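Molybdopterin-guanine dinucleotide biosynthesis protein A (MobA) (Archaeoglobus fulgidus, PDB 3NGW) probably transfers GMP from GTP to molybdopterin in molybdenum cofactor biosynthesis, acting as a metal-dependent nucleotidyltransferase. Local coordinates at residues K2-V7 with C86-I91; D114-K119 with V159-E164. One frame throughout, in Å; residues are numbered along the deposited sequence.

Contact 1. Residues K2-V7 with C86-I91; sequences KVAVLV and CVVAAI
Leu6 and Val88 make the tight part of this contact. CD1 of Leu6 lies 3.5 Å from CG1 of Val88, and Leu6 CG is almost as near. The Val88 methyl reaches it because CG1 stands anti to the backbone N (chi1 177°). On the same face Ala4 CB meets SG of Cys86 at 3.9 Å. On the other face Val3 CG2 touches Val87 CG2 at 3.7 Å, the two side chains crossing at a slant. Tyr36 of helix 28-36 also packs on this face, against Val3, Val5 and Ala89. The two strands are neighbouring parallel strands in the middle of the mixed sheet, within the GT-A-like nucleotidyltransferase domain. Strand 40-44 flanks strand 2-6 on its other edge. Five backbone hydrogen bonds run between 2-7 and 86-91. Ala4 N to Val87 O is the straightest, with an N-H...O angle of 171°. Just past the end of strand 86-90, Ile91 N still bonds to Leu6 O, at 2.9 Å. There Val7 and Ile91 cross at about a right angle, and their nearest side-chain carbons, CG1 and CD1, are 4.0 Å apart. The looser, partly exposed part is the Lys2 side chain beyond CB. Its CB sits 3.8 Å from Cys86 CB, but the rest of the chain leads away, and NZ hydrogen-bonds to the carbonyl oxygen of Phe83.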
loop_
_atom_site.group_PDB
_atom_site.type_symbol
_atom_site.label_atom_id
_atom_site.label_comp_id
_atom_site.label_asym_id
_atom_site.label_seq_id
_atom_site.Cartn_x
_atom_site.Cartn_y
_atom_site.Cartn_z
ATOM N N LYS A 2 -8.388 2.711 9.300
ATOM C CA LYS A 2 -7.486 3.648 8.634
ATOM C C LYS A 2 -6.711 2.940 7.508
ATOM O O LYS A 2 -6.166 1.850 7.701
ATOM C CB LYS A 2 -6.497 4.241 9.645
ATOM C CG LYS A 2 -7.010 5.476 10.368
ATOM C CD LYS A 2 -6.130 5.836 11.558
ATOM C CE LYS A 2 -6.299 4.819 12.683
ATOM N NZ LYS A 2 -5.265 4.997 13.734
ATOM N N VAL A 3 -6.664 3.579 6.340
ATOM C CA VAL A 3 -5.989 3.047 5.165
ATOM C C VAL A 3 -4.984 4.040 4.588
ATOM O O VAL A 3 -5.311 5.208 4.357
ATOM C CB VAL A 3 -7.017 2.701 4.057
ATOM C CG1 VAL A 3 -6.317 2.105 2.851
ATOM C CG2 VAL A 3 -8.064 1.729 4.597
ATOM N N ALA A 4 -3.756 3.576 4.365
ATOM C CA ALA A 4 -2.706 4.417 3.787
ATOM C C ALA A 4 -2.360 3.841 2.418
ATOM O O ALA A 4 -1.789 2.762 2.327
ATOM C CB ALA A 4 -1.465 4.410 4.688
ATOM N N VAL A 5 -2.705 4.557 1.353
ATOM C CA VAL A 5 -2.426 4.088 0.000
ATOM C C VAL A 5 -1.114 4.689 -0.509
ATOM O O VAL A 5 -0.968 5.909 -0.580
ATOM C CB VAL A 5 -3.585 4.460 -0.955
ATOM C CG1 VAL A 5 -3.366 3.826 -2.333
ATOM C CG2 VAL A 5 -4.916 3.977 -0.361
ATOM N N LEU A 6 -0.157 3.825 -0.834
ATOM C CA LEU A 6 1.145 4.270 -1.323
ATOM C C LEU A 6 1.057 4.519 -2.830
ATOM O O LEU A 6 0.955 3.570 -3.609
ATOM C CB LEU A 6 2.209 3.206 -1.016
ATOM C CG LEU A 6 2.357 2.747 0.437
ATOM C CD1 LEU A 6 3.408 1.655 0.520
ATOM C CD2 LEU A 6 2.745 3.913 1.328
ATOM N N VAL A 7 1.101 5.788 -3.237
ATOM C CA VAL A 7 0.992 6.148 -4.653
ATOM C C VAL A 7 2.206 6.887 -5.211
ATOM O O VAL A 7 2.139 7.472 -6.293
ATOM C CB VAL A 7 -0.262 7.035 -4.913
ATOM C CG1 VAL A 7 -1.488 6.412 -4.262
ATOM C CG2 VAL A 7 -0.033 8.449 -4.395
ATOM N N CYS A 86 -2.693 1.501 10.803
ATOM C CA CYS A 86 -3.472 1.480 9.576
ATOM C C CYS A 86 -3.074 0.259 8.788
ATOM O O CYS A 86 -2.183 -0.480 9.188
ATOM C CB CYS A 86 -3.144 2.707 8.731
ATOM S SG CYS A 86 -1.385 2.787 8.250
ATOM N N VAL A 87 -3.752 0.059 7.666
ATOM C CA VAL A 87 -3.437 -1.028 6.760
ATOM C C VAL A 87 -2.881 -0.301 5.549
ATOM O O VAL A 87 -3.405 0.747 5.160
ATOM C CB VAL A 87 -4.686 -1.851 6.359
ATOM C CG1 VAL A 87 -5.067 -2.792 7.485
ATOM C CG2 VAL A 87 -5.840 -0.918 6.037
ATOM N N VAL A 88 -1.805 -0.837 4.979
ATOM C CA VAL A 88 -1.161 -0.231 3.821
ATOM C C VAL A 88 -1.551 -0.979 2.559
ATOM O O VAL A 88 -1.719 -2.193 2.565
ATOM C CB VAL A 88 0.381 -0.242 3.971
ATOM C CG1 VAL A 88 1.041 0.333 2.723
ATOM C CG2 VAL A 88 0.785 0.568 5.196
ATOM N N ALA A 89 -1.717 -0.234 1.481
ATOM C CA ALA A 89 -2.072 -0.821 0.210
ATOM C C ALA A 89 -1.359 0.012 -0.839
ATOM O O ALA A 89 -1.441 1.239 -0.831
ATOM C CB ALA A 89 -3.567 -0.768 0.005
ATOM N N ALA A 90 -0.632 -0.647 -1.729
ATOM C CA ALA A 90 0.071 0.076 -2.766
ATOM C C ALA A 90 -0.851 0.249 -3.964
ATOM O O ALA A 90 -1.722 -0.585 -4.220
ATOM C CB ALA A 90 1.320 -0.671 -3.156
ATOM N N ILE A 91 -0.663 1.349 -4.680
ATOM C CA ILE A 91 -1.448 1.642 -5.862
ATOM C C ILE A 91 -1.180 0.573 -6.916
ATOM O O ILE A 91 -1.987 0.378 -7.818
ATOM C CB ILE A 91 -1.061 3.012 -6.442
ATOM C CG1 ILE A 91 -2.042 3.414 -7.535
ATOM C CG2 ILE A 91 0.347 2.949 -7.014
ATOM C CD1 ILE A 91 -1.908 4.865 -7.976
#

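Contact 2. Residues D114-K119 with V159-E164; sequences DALIPK and VYYPVE
Tyr161 N and Val163 N both reach their carbonyl partners on 114-119 from above the carbonyl plane. Val163 N lies 54° out of the plane of Lys119 C=O, at 3.0 Å from its O. Tyr161 N is 2.9 Å from Ile117 O. By contrast, Val159 N meets Ala115 O at 2.8 Å with a nearly straight N-H...O angle of 177°. Strand 158-162 is an outermost strand of the mixed sheet in this chain, and it runs parallel to strand 115-119. Strand 129-130 lies on the other side of strand 115-119 and is antiparallel to it. After Pro162 the chain turns into a 3-10 segment, yet Val163 still bonds back to Lys119. On one face Tyr160 CE1 packs 4.1 Å from Ile117 CB. Lys119 has CG anti to the backbone N (chi1 173°), and its extended chain crosses this tyrosine at a slant, with CD 4.0 Å from CD1 of the ring. Lys119 NZ is 5.3 Å from the ring centroid, so any cation-pi attraction is weak. On the other face Leu116 packs towards Val159 and Tyr161, but the placement of its CD1 is doubtful. The far end of the Tyr161 side chain leads away from 114-119, and its OH hydrogen-bonds to His103 NE2 of helix 98-111.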
loop_
_atom_site.group_PDB
_atom_site.type_symbol
_atom_site.label_atom_id
_atom_site.label_comp_id
_atom_site.label_asym_id
_atom_site.label_seq_id
_atom_site.Cartn_x
_atom_site.Cartn_y
_atom_site.Cartn_z
ATOM N N ASP A 114 3.408 -5.518 15.945
ATOM C CA ASP A 114 3.834 -4.307 15.254
ATOM C C ASP A 114 3.327 -4.310 13.808
ATOM O O ASP A 114 3.043 -3.259 13.241
ATOM C CB ASP A 114 5.354 -4.159 15.278
ATOM C CG ASP A 114 5.903 -4.069 16.680
ATOM O OD1 ASP A 114 5.363 -3.286 17.490
ATOM O OD2 ASP A 114 6.882 -4.781 16.968
ATOM N N ALA A 115 3.209 -5.489 13.216
ATOM C CA ALA A 115 2.714 -5.603 11.847
ATOM C C ALA A 115 2.160 -6.997 11.571
ATOM O O ALA A 115 2.635 -7.994 12.118
ATOM C CB ALA A 115 3.835 -5.275 10.849
ATOM N N LEU A 116 1.135 -7.045 10.732
ATOM C CA LEU A 116 0.505 -8.292 10.325
ATOM C C LEU A 116 0.637 -8.279 8.806
ATOM O O LEU A 116 -0.021 -7.486 8.127
ATOM C CB LEU A 116 -0.976 -8.315 10.722
ATOM C CG LEU A 116 -1.736 -9.563 10.248
ATOM C CD1 LEU A 116 -1.387 -10.713 11.158
ATOM C CD2 LEU A 116 -3.237 -9.323 10.260
ATOM N N ILE A 117 1.489 -9.156 8.284
ATOM C CA ILE A 117 1.777 -9.210 6.855
ATOM C C ILE A 117 1.416 -10.536 6.199
ATOM O O ILE A 117 1.855 -11.599 6.643
ATOM C CB ILE A 117 3.285 -8.924 6.623
ATOM C CG1 ILE A 117 3.628 -7.549 7.206
ATOM C CG2 ILE A 117 3.621 -8.995 5.147
ATOM C CD1 ILE A 117 5.105 -7.210 7.182
ATOM N N PRO A 118 0.608 -10.491 5.129
ATOM C CA PRO A 118 0.184 -11.689 4.397
ATOM C C PRO A 118 1.392 -12.428 3.825
ATOM O O PRO A 118 2.362 -11.803 3.393
ATOM C CB PRO A 118 -0.725 -11.124 3.305
ATOM C CG PRO A 118 -1.289 -9.885 3.952
ATOM C CD PRO A 118 -0.066 -9.293 4.604
ATOM N N LYS A 119 1.334 -13.757 3.820
ATOM C CA LYS A 119 2.455 -14.534 3.320
ATOM C C LYS A 119 2.141 -15.949 2.854
ATOM O O LYS A 119 1.422 -16.694 3.520
ATOM C CB LYS A 119 3.540 -14.608 4.396
ATOM C CG LYS A 119 4.684 -15.536 4.051
ATOM C CD LYS A 119 5.656 -15.673 5.198
ATOM C CE LYS A 119 6.815 -16.571 4.797
ATOM N NZ LYS A 119 7.787 -16.790 5.913
ATOM N N VAL A 159 3.604 -10.564 12.687
ATOM C CA VAL A 159 2.731 -11.728 12.560
ATOM C C VAL A 159 2.513 -12.005 11.079
ATOM O O VAL A 159 1.849 -11.231 10.394
ATOM C CB VAL A 159 1.337 -11.495 13.203
ATOM C CG1 VAL A 159 0.413 -12.666 12.876
ATOM C CG2 VAL A 159 1.471 -11.357 14.710
ATOM N N TYR A 160 3.077 -13.096 10.578
ATOM C CA TYR A 160 2.902 -13.431 9.173
ATOM C C TYR A 160 1.621 -14.240 9.001
ATOM O O TYR A 160 1.525 -15.375 9.446
ATOM C CB TYR A 160 4.144 -14.171 8.670
ATOM C CG TYR A 160 5.327 -13.230 8.546
ATOM C CD1 TYR A 160 5.424 -12.344 7.473
ATOM C CD2 TYR A 160 6.310 -13.169 9.535
ATOM C CE1 TYR A 160 6.465 -11.419 7.389
ATOM C CE2 TYR A 160 7.360 -12.243 9.461
ATOM C CZ TYR A 160 7.427 -11.373 8.383
ATOM O OH TYR A 160 8.444 -10.444 8.290
ATOM N N TYR A 161 0.629 -13.620 8.370
ATOM C CA TYR A 161 -0.668 -14.238 8.159
ATOM C C TYR A 161 -0.702 -15.094 6.896
ATOM O O TYR A 161 -0.381 -14.624 5.805
ATOM C CB TYR A 161 -1.732 -13.153 8.066
ATOM C CG TYR A 161 -3.124 -13.600 8.439
ATOM C CD1 TYR A 161 -3.466 -13.842 9.769
ATOM C CD2 TYR A 161 -4.111 -13.742 7.468
ATOM C CE1 TYR A 161 -4.766 -14.207 10.123
ATOM C CE2 TYR A 161 -5.411 -14.108 7.811
ATOM C CZ TYR A 161 -5.729 -14.334 9.141
ATOM O OH TYR A 161 -7.017 -14.660 9.483
ATOM N N PRO A 162 -1.101 -16.370 7.031
ATOM C CA PRO A 162 -1.173 -17.279 5.887
ATOM C C PRO A 162 -2.134 -16.736 4.843
ATOM O O PRO A 162 -3.328 -16.563 5.107
ATOM C CB PRO A 162 -1.671 -18.580 6.511
ATOM C CG PRO A 162 -1.140 -18.507 7.908
ATOM C CD PRO A 162 -1.458 -17.079 8.271
ATOM N N VAL A 163 -1.610 -16.468 3.655
ATOM C CA VAL A 163 -2.435 -15.927 2.592
ATOM C C VAL A 163 -3.667 -16.799 2.348
ATOM O O VAL A 163 -4.706 -16.303 1.922
ATOM C CB VAL A 163 -1.622 -15.759 1.279
ATOM C CG1 VAL A 163 -1.151 -17.110 0.760
ATOM C CG2 VAL A 163 -2.476 -15.055 0.246
ATOM N N GLU A 164 -3.553 -18.091 2.644
ATOM C CA GLU A 164 -4.663 -19.017 2.458
ATOM C C GLU A 164 -5.867 -18.658 3.325
ATOM O O GLU A 164 -7.007 -18.896 2.938
ATOM C CB GLU A 164 -4.218 -20.449 2.759
ATOM C CG GLU A 164 -3.305 -21.046 1.698
ATOM C CD GLU A 164 -4.040 -21.389 0.405
ATOM O OE1 GLU A 164 -4.703 -20.497 -0.164
ATOM O OE2 GLU A 164 -3.955 -22.553 -0.045
#

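Overall arrangement
Contacts 1 and 2 share a mixed sheet but do not touch. Their centres are 16 Å apart, and their nearest atoms about 7 Å. Strand 129-130 runs between them, antiparallel to strands 86-90 and 115-119. Helix 98-111 links the two in sequence and packs on both: Leu101 and Tyr105 reach contact 1, and Leu104 reaches contact 2. Contact 1 is central and buried, its centre about 4 Å from that of the chain; that of contact 2 lies about 14 Å out. The side chain of Ile91 is about 12 Å from that of Asp184, which binds calcium in a structure of this protein but not in this chain. Contact 2 lies away from that site.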